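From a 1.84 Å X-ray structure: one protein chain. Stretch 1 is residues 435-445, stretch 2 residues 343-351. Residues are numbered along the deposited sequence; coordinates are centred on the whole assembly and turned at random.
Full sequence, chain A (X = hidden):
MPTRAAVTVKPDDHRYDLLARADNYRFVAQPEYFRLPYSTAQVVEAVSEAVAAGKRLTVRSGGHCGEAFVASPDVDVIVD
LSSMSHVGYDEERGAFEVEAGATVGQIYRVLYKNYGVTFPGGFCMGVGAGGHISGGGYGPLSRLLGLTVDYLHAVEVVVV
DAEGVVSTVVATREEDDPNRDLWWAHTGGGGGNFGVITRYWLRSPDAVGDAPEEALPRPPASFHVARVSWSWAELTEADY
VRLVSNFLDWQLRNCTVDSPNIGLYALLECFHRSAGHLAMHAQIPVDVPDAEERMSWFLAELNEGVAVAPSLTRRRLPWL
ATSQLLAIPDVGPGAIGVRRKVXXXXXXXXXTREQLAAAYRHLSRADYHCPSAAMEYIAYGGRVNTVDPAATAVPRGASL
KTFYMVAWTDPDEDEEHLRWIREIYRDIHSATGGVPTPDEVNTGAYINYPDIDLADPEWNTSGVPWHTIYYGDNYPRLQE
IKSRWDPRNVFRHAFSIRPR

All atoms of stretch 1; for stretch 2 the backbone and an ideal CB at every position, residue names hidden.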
ATOM      1  N   VAL A 435     -25.465   7.213  22.808  1.00 30.82           N
ATOM      2  CA  VAL A 435     -24.315   6.292  22.779  1.00 31.05           C
ATOM      3  C   VAL A 435     -24.764   4.834  22.885  1.00 32.32           C
ATOM      4  O   VAL A 435     -25.877   4.551  23.378  1.00 32.19           O
ATOM      5  CB  VAL A 435     -23.351   6.610  23.921  1.00 29.38           C
ATOM      6  CG1 VAL A 435     -22.849   8.025  23.788  1.00 30.24           C
ATOM      7  CG2 VAL A 435     -24.027   6.434  25.270  1.00 33.61           C
ATOM      8  N   PRO A 436     -23.901   3.890  22.457  1.00 31.04           N
ATOM      9  CA  PRO A 436     -24.202   2.460  22.596  1.00 31.27           C
ATOM     10  C   PRO A 436     -23.907   1.936  23.991  1.00 32.21           C
ATOM     11  O   PRO A 436     -22.915   1.216  24.204  1.00 33.35           O
ATOM     12  CB  PRO A 436     -23.249   1.809  21.577  1.00 31.35           C
ATOM     13  CG  PRO A 436     -22.057   2.697  21.618  1.00 30.53           C
ATOM     14  CD  PRO A 436     -22.600   4.100  21.775  1.00 30.06           C
ATOM     15  N   THR A 437     -24.779   2.264  24.944  1.00 32.25           N
ATOM     16  CA  THR A 437     -24.640   1.824  26.320  1.00 32.64           C
ATOM     17  C   THR A 437     -24.782   0.300  26.361  1.00 32.72           C
ATOM     18  O   THR A 437     -25.752  -0.218  25.793  1.00 35.58           O
ATOM     19  CB  THR A 437     -25.806   2.389  27.171  1.00 33.22           C
ATOM     20  OG1 THR A 437     -27.049   1.974  26.569  1.00 36.14           O
ATOM     21  CG2 THR A 437     -25.758   3.872  27.202  1.00 34.29           C
ATOM     22  N   PRO A 438     -23.866  -0.417  27.034  1.00 31.91           N
ATOM     23  CA  PRO A 438     -24.020  -1.866  27.005  1.00 35.42           C
ATOM     24  C   PRO A 438     -25.353  -2.320  27.593  1.00 39.39           C
ATOM     25  O   PRO A 438     -25.661  -1.974  28.729  1.00 37.84           O
ATOM     26  CB  PRO A 438     -22.858  -2.374  27.869  1.00 33.51           C
ATOM     27  CG  PRO A 438     -21.810  -1.323  27.728  1.00 34.72           C
ATOM     28  CD  PRO A 438     -22.524  -0.024  27.516  1.00 33.98           C
ATOM     29  N   ASP A 439     -26.125  -3.062  26.800  1.00 41.74           N
ATOM     30  CA  ASP A 439     -27.446  -3.535  27.203  1.00 45.22           C
ATOM     31  C   ASP A 439     -27.772  -4.776  26.377  1.00 45.19           C
ATOM     32  O   ASP A 439     -26.863  -5.474  25.920  1.00 45.45           O
ATOM     33  CB  ASP A 439     -28.496  -2.411  27.036  1.00 42.94           C
ATOM     34  CG  ASP A 439     -28.642  -1.946  25.588  1.00 47.41           C
ATOM     35  OD1 ASP A 439     -28.368  -2.742  24.669  1.00 51.01           O
ATOM     36  OD2 ASP A 439     -29.022  -0.777  25.351  1.00 48.75           O
ATOM     37  N   GLU A 440     -29.062  -5.051  26.177  1.00 47.17           N
ATOM     38  CA  GLU A 440     -29.494  -6.268  25.497  1.00 49.59           C
ATOM     39  C   GLU A 440     -29.342  -6.216  23.968  1.00 45.60           C
ATOM     40  O   GLU A 440     -29.416  -7.245  23.301  1.00 46.02           O
ATOM     41  CB  GLU A 440     -30.936  -6.616  25.917  1.00 57.40           C
ATOM     42  CG  GLU A 440     -32.068  -5.843  25.227  1.00 63.54           C
ATOM     43  CD  GLU A 440     -32.279  -4.405  25.713  1.00 71.25           C
ATOM     44  OE1 GLU A 440     -31.806  -4.018  26.818  1.00 68.70           O
ATOM     45  OE2 GLU A 440     -32.952  -3.651  24.969  1.00 75.43           O
ATOM     46  N   VAL A 441     -29.138  -5.028  23.408  1.00 39.33           N
ATOM     47  CA  VAL A 441     -28.870  -4.911  21.991  1.00 39.85           C
ATOM     48  C   VAL A 441     -27.475  -4.341  21.736  1.00 36.74           C
ATOM     49  O   VAL A 441     -26.784  -4.834  20.860  1.00 35.21           O
ATOM     50  CB  VAL A 441     -29.899  -4.026  21.273  1.00 41.49           C
ATOM     51  CG1 VAL A 441     -29.481  -3.788  19.827  1.00 42.55           C
ATOM     52  CG2 VAL A 441     -31.283  -4.673  21.319  1.00 47.32           C
ATOM     53  N   ASN A 442     -27.080  -3.297  22.457  1.00 33.79           N
ATOM     54  CA  ASN A 442     -25.736  -2.746  22.299  1.00 36.13           C
ATOM     55  C   ASN A 442     -24.752  -3.467  23.221  1.00 33.58           C
ATOM     56  O   ASN A 442     -25.115  -3.836  24.311  1.00 30.78           O
ATOM     57  CB  ASN A 442     -25.718  -1.268  22.643  1.00 37.93           C
ATOM     58  CG  ASN A 442     -26.791  -0.495  21.934  1.00 37.90           C
ATOM     59  OD1 ASN A 442     -26.753  -0.336  20.719  1.00 36.56           O
ATOM     60  ND2 ASN A 442     -27.752   0.012  22.695  1.00 43.22           N
ATOM     61  N   THR A 443     -23.517  -3.684  22.782  1.00 29.99           N
ATOM     62  CA  THR A 443     -22.493  -4.231  23.669  1.00 29.63           C
ATOM     63  C   THR A 443     -21.434  -3.182  24.043  1.00 31.70           C
ATOM     64  O   THR A 443     -20.549  -3.439  24.868  1.00 34.41           O
ATOM     65  CB  THR A 443     -21.771  -5.403  23.003  1.00 33.71           C
ATOM     66  OG1 THR A 443     -21.197  -4.958  21.770  1.00 32.90           O
ATOM     67  CG2 THR A 443     -22.747  -6.528  22.722  1.00 35.59           C
ATOM     68  N   GLY A 444     -21.518  -2.001  23.445  1.00 29.49           N
ATOM     69  CA  GLY A 444     -20.551  -0.948  23.674  1.00 28.15           C
ATOM     70  C   GLY A 444     -19.809  -0.545  22.396  1.00 26.77           C
ATOM     71  O   GLY A 444     -20.370  -0.547  21.304  1.00 27.09           O
ATOM     72  N   ALA A 445     -18.548  -0.172  22.549  1.00 25.49           N
ATOM     73  CA  ALA A 445     -17.736   0.294  21.427  1.00 23.34           C
ATOM     74  C   ALA A 445     -16.316  -0.203  21.543  1.00 23.45           C
ATOM     75  O   ALA A 445     -15.916  -0.680  22.595  1.00 23.19           O
ATOM     76  CB  ALA A 445     -17.745   1.801  21.384  1.00 25.25           C
ATOM     77  N   UNK A 343     -16.470   6.632  14.436  1.00 23.16           N
ATOM     78  CA  UNK A 343     -17.207   6.207  15.598  1.00 22.16           C
ATOM     79  C   UNK A 343     -17.490   4.691  15.463  1.00 21.91           C
ATOM     80  O   UNK A 343     -17.371   4.111  14.401  1.00 22.67           O
ATOM     81  CB  UNK A 343     -18.499   7.014  15.746  1.00 22.16           C
ATOM     82  N   UNK A 344     -17.904   4.092  16.547  1.00 20.43           N
ATOM     83  CA  UNK A 344     -18.029   2.677  16.675  1.00 22.04           C
ATOM     84  C   UNK A 344     -19.215   2.355  17.568  1.00 20.73           C
ATOM     85  O   UNK A 344     -19.507   3.112  18.495  1.00 22.45           O
ATOM     86  CB  UNK A 344     -16.738   2.067  17.223  1.00 22.04           C
ATOM     87  N   UNK A 345     -19.901   1.259  17.272  1.00 21.98           N
ATOM     88  CA  UNK A 345     -21.029   0.744  18.093  1.00 23.78           C
ATOM     89  C   UNK A 345     -21.191  -0.748  17.759  1.00 23.94           C
ATOM     90  O   UNK A 345     -21.335  -1.132  16.607  1.00 26.61           O
ATOM     91  CB  UNK A 345     -22.324   1.512  17.823  1.00 23.78           C
ATOM     92  N   UNK A 346     -21.164  -1.588  18.765  1.00 24.44           N
ATOM     93  CA  UNK A 346     -21.297  -3.029  18.556  1.00 26.97           C
ATOM     94  C   UNK A 346     -22.611  -3.549  19.069  1.00 26.06           C
ATOM     95  O   UNK A 346     -23.113  -3.041  20.048  1.00 25.84           O
ATOM     96  CB  UNK A 346     -20.149  -3.779  19.234  1.00 26.97           C
ATOM     97  N   UNK A 347     -23.132  -4.573  18.390  1.00 28.49           N
ATOM     98  CA  UNK A 347     -24.536  -5.019  18.514  1.00 28.90           C
ATOM     99  C   UNK A 347     -24.580  -6.501  18.816  1.00 29.41           C
ATOM    100  O   UNK A 347     -23.730  -7.271  18.332  1.00 26.84           O
ATOM    101  CB  UNK A 347     -25.327  -4.719  17.239  1.00 28.90           C
ATOM    102  N   UNK A 348     -25.577  -6.909  19.583  1.00 30.40           N
ATOM    103  CA  UNK A 348     -25.860  -8.351  19.762  1.00 33.99           C
ATOM    104  C   UNK A 348     -27.335  -8.606  19.436  1.00 33.04           C
ATOM    105  O   UNK A 348     -27.833  -9.709  19.611  1.00 33.79           O
ATOM    106  CB  UNK A 348     -25.536  -8.808  21.186  1.00 33.99           C
ATOM    107  N   UNK A 349     -27.996  -7.574  18.927  1.00 33.43           N
ATOM    108  CA  UNK A 349     -29.380  -7.639  18.474  1.00 33.93           C
ATOM    109  C   UNK A 349     -29.495  -6.651  17.333  1.00 37.89           C
ATOM    110  O   UNK A 349     -28.517  -5.918  17.028  1.00 34.84           O
ATOM    111  CB  UNK A 349     -30.374  -7.331  19.596  1.00 33.93           C
ATOM    112  N   UNK A 350     -30.659  -6.633  16.658  1.00 35.01           N
ATOM    113  CA  UNK A 350     -30.747  -5.812  15.475  1.00 35.27           C
ATOM    114  C   UNK A 350     -31.078  -4.391  15.807  1.00 33.48           C
ATOM    115  O   UNK A 350     -31.654  -4.115  16.870  1.00 33.36           O
ATOM    116  CB  UNK A 350     -31.789  -6.377  14.508  1.00 35.27           C
ATOM    117  N   UNK A 351     -30.736  -3.501  14.891  1.00 32.77           N
ATOM    118  CA  UNK A 351     -31.325  -2.175  14.880  1.00 31.53           C
ATOM    119  C   UNK A 351     -32.802  -2.277  14.570  1.00 34.38           C
ATOM    120  O   UNK A 351     -33.213  -3.104  13.760  1.00 33.67           O
ATOM    121  CB  UNK A 351     -30.621  -1.271  13.866  1.00 31.53           C
TER

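Position 343 has no atom of stretch 1 within 5.5 Å of its ideal CB, so this contact does not select a side chain; the deposited residue is K343, whose CA-to-CB bond points sideways and whose NZ is hydrogen-bonded elsewhere in the structure.

At 344 the CA-to-CB bond points sideways and the ideal CB lies 4.3 Å from A445 CB. A small residue, polar or apolar, would suit. It is S344, whose OG lies 3.4 Å from A445 CB, a packing contact.

Position 345 places its ideal CB 3.9 Å from P436 CB, beside the proline ring. Apolar side chains are favoured there, and a small one is enough. A345 fills the place, its CB 3.8 Å from P436 CB.

The backbone of 346 is bonded twice to stretch 1: its N donates to G444 O (2.9 Å), and its O accepts from T443 N (2.8 Å). The ideal CB lies only 3.0 Å from T443 OG1, so the start of the side chain is crowded whatever follows, and the nearby hydroxyl would suit a polar group. Asp, Asn or Ser would be reasonable. D346, with chi1 m, has its CG 4.3 Å from T443 OG1, beyond the 3.0 Å of its CB; a water links the two side chains, 3.2 Å from D346 OD2 and 2.7 Å from T443 OG1.

Position 347 pairs with N442 in an antiparallel, non-hydrogen-bonded bridge, and its side chain shares a sheet face with that of N442. V441 CG1 offers an apolar surface within reach of a medium-sized apolar side chain, so Leu, Ile or Met could serve. L347, with chi1 m and chi2 t, brings CD2 to 3.8 Å from V441 CG1 and 4.0 Å from N442 OD1.

At 348 the N donates to V441 O at 2.7 Å, continuing the backbone pairing past the strand. The ideal CB is 3.9 Å from T443 CG2, a setting for a long side chain with an aliphatic stem: Arg, Lys, Gln or Met. R348 lays CG 3.4 Å from E440 O and CD 3.5 Å from T443 CG2; no hydrogen bond from its guanidinium to stretch 1 is formed.

An ideal CB at 349 would point toward stretch 1 and sit 3.3 Å from V441 CG2, which is tight. Glycine suits best, with alanine a strained alternative; G349 is deposited.

Position 350 points away, with phi near -84°, which permits proline among many others; it is P350. Position 351 also points away and is little constrained here; it is H351, hydrogen-bonded elsewhere through ND1.

Stretch 2, residues 343-351: KSADLRGPH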
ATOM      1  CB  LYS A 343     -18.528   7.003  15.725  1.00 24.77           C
ATOM      2  CG  LYS A 343     -18.351   8.506  15.882  1.00 25.23           C
ATOM      3  CD  LYS A 343     -19.683   9.209  16.073  1.00 27.15           C
ATOM      4  CE  LYS A 343     -19.501  10.663  16.426  1.00 27.92           C
ATOM      5  NZ  LYS A 343     -19.495  10.860  17.905  1.00 29.62           N
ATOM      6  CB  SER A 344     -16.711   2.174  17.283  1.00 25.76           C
ATOM      7  OG  SER A 344     -16.888   1.085  18.129  1.00 28.09           O
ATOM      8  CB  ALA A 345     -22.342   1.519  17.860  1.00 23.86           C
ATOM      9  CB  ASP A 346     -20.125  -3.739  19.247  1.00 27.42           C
ATOM     10  CG  ASP A 346     -18.796  -3.292  18.680  1.00 32.70           C
ATOM     11  OD1 ASP A 346     -18.822  -2.586  17.604  1.00 33.63           O
ATOM     12  OD2 ASP A 346     -17.754  -3.627  19.304  1.00 36.48           O
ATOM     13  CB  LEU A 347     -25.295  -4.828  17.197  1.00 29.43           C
ATOM     14  CG  LEU A 347     -25.558  -3.409  16.698  1.00 32.36           C
ATOM     15  CD1 LEU A 347     -25.979  -3.442  15.240  1.00 34.81           C
ATOM     16  CD2 LEU A 347     -26.626  -2.726  17.547  1.00 33.77           C
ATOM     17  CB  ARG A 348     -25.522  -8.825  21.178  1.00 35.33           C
ATOM     18  CG  ARG A 348     -26.234  -8.016  22.260  1.00 42.46           C
ATOM     19  CD  ARG A 348     -25.670  -8.233  23.656  1.00 48.66           C
ATOM     20  NE  ARG A 348     -26.078  -9.525  24.169  1.00 56.30           N
ATOM     21  CZ  ARG A 348     -25.329 -10.631  24.188  1.00 65.89           C
ATOM     22  NH1 ARG A 348     -24.065 -10.650  23.747  1.00 64.80           N
ATOM     23  NH2 ARG A 348     -25.859 -11.750  24.679  1.00 72.59           N
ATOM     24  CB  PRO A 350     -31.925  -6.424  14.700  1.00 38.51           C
ATOM     25  CG  PRO A 350     -32.805  -7.007  15.760  1.00 38.12           C
ATOM     26  CD  PRO A 350     -31.894  -7.419  16.894  1.00 38.62           C
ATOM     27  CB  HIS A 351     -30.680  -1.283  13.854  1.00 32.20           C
ATOM     28  CG  HIS A 351     -29.363  -0.741  14.288  1.00 31.47           C
ATOM     29  ND1 HIS A 351     -28.385  -0.375  13.395  1.00 33.66           N
ATOM     30  CD2 HIS A 351     -28.860  -0.511  15.522  1.00 32.11           C
ATOM     31  CE1 HIS A 351     -27.341   0.084  14.060  1.00 33.18           C
ATOM     32  NE2 HIS A 351     -27.598   0.012  15.352  1.00 30.22           N
TER
HETATM   33  O   HOH W   1     -24.585  -0.759  19.510  1.00 34.79           O
HETATM   34  O   HOH W   2     -18.513  -4.641  22.210  1.00 35.03           O
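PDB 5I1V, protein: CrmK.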